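PDB 5FX8: zonadhesin from Komagataella phaffii, which is a putative cell-wall adhesin that may mediate cell-cell interaction through salt bridges and hydrogen bonds, represented here by its N-terminal domain. Local coordinates for residues Asn268-Asp271 with Asp272-Glu275. Residues are numbered along the deposited sequence; the frame is centred on the assembly and turned at random.
Sequences NLAD and DVLE
With chi1 at -170°, Val273 carries CG1 away from its own nitrogen and swings CG2 back across the bend toward Ala270. There CG2 lies 3.6 Å from Ala270 CB, methyl against methyl. In Asp272 a chi1 of 70° brings one carboxylate oxygen, OD1, alongside the same methyl, 3.6 Å from Ala270 CB. One small methyl group is thus met by both a valine branch and a carboxylate oxygen, a van der Waals arrangement in which the aspartate makes no polar bond to the alanine.

The bend itself is a type I beta turn from Ala270 to Val273, with Asp271 and Asp272 as its central pair, and it illustrates how a single backbone bond can close such a reversal. Val273 N donates to Ala270 O over 3.2 Å, with an N-H...O angle of 149° and the donor standing well above the carbonyl plane. Leu269 and Val273 add a looser apolar contact before the turn, 4.3 Å between Leu269 CB and Val273 CB.

Ala270 O is gripped twice, by Val273 N within the turn and by Arg305 NH1 from outside it. The same NH1 also hydrogen-bonds to Val273 O, tying this corner to the fold, while Asp271 O accepts from Tyr59 OH. Val273 is buried, packing also on Pro187, whereas both aspartates are exposed. The turn lies in the second cohesin-like region, where it links strand 260-268 of one five-stranded antiparallel sheet to strand 275-286 of another.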
# COMPACT_ATOMS: atom_id res chain seq x y z
N ASN C 268 -29.70 -24.93 -36.78
CA ASN C 268 -30.40 -25.11 -38.04
C ASN C 268 -30.65 -26.59 -38.31
O ASN C 268 -29.79 -27.44 -38.06
CB ASN C 268 -29.60 -24.48 -39.17
CG ASN C 268 -29.57 -22.98 -39.08
OD1 ASN C 268 -30.62 -22.34 -38.97
ND2 ASN C 268 -28.38 -22.39 -39.10
N LEU C 269 -31.86 -26.91 -38.80
CA LEU C 269 -32.26 -28.28 -39.06
C LEU C 269 -32.59 -28.49 -40.53
O LEU C 269 -33.04 -27.57 -41.22
CB LEU C 269 -33.48 -28.66 -38.22
CG LEU C 269 -33.32 -28.44 -36.72
CD1 LEU C 269 -34.65 -28.54 -36.00
CD2 LEU C 269 -32.33 -29.43 -36.16
N ALA C 270 -32.36 -29.70 -41.02
CA ALA C 270 -32.88 -30.07 -42.32
C ALA C 270 -34.40 -30.07 -42.29
O ALA C 270 -35.01 -30.30 -41.25
CB ALA C 270 -32.38 -31.44 -42.75
N ASP C 271 -35.01 -29.82 -43.44
CA ASP C 271 -36.46 -29.76 -43.47
C ASP C 271 -37.12 -31.11 -43.19
O ASP C 271 -38.28 -31.13 -42.80
CB ASP C 271 -36.95 -29.23 -44.81
CG ASP C 271 -36.87 -27.73 -44.89
OD1 ASP C 271 -36.78 -27.08 -43.83
OD2 ASP C 271 -36.91 -27.19 -46.02
N ASP C 272 -36.40 -32.22 -43.35
CA ASP C 272 -36.94 -33.54 -43.11
C ASP C 272 -36.70 -34.03 -41.69
O ASP C 272 -36.80 -35.24 -41.43
CB ASP C 272 -36.36 -34.55 -44.09
CG ASP C 272 -34.89 -34.83 -43.84
OD1 ASP C 272 -34.05 -34.11 -44.40
OD2 ASP C 272 -34.58 -35.79 -43.11
N VAL C 273 -36.37 -33.13 -40.77
CA VAL C 273 -36.14 -33.48 -39.37
C VAL C 273 -37.40 -33.17 -38.60
O VAL C 273 -37.97 -32.09 -38.75
CB VAL C 273 -34.94 -32.70 -38.79
CG1 VAL C 273 -34.56 -33.24 -37.43
CG2 VAL C 273 -33.78 -32.78 -39.72
N LEU C 274 -37.85 -34.12 -37.79
CA LEU C 274 -39.04 -33.90 -36.97
C LEU C 274 -38.75 -33.96 -35.48
O LEU C 274 -39.61 -33.57 -34.70
CB LEU C 274 -40.12 -34.94 -37.30
CG LEU C 274 -40.52 -35.11 -38.77
CD1 LEU C 274 -41.19 -36.47 -39.06
CD2 LEU C 274 -41.43 -33.97 -39.17
N GLU C 275 -37.58 -34.42 -35.09
CA GLU C 275 -37.25 -34.69 -33.70
C GLU C 275 -35.74 -34.55 -33.57
O GLU C 275 -35.00 -34.83 -34.52
CB GLU C 275 -37.75 -36.08 -33.30
CG GLU C 275 -37.28 -36.60 -31.94
CD GLU C 275 -37.62 -38.08 -31.71
OE1 GLU C 275 -37.71 -38.83 -32.70
OE2 GLU C 275 -37.81 -38.49 -30.54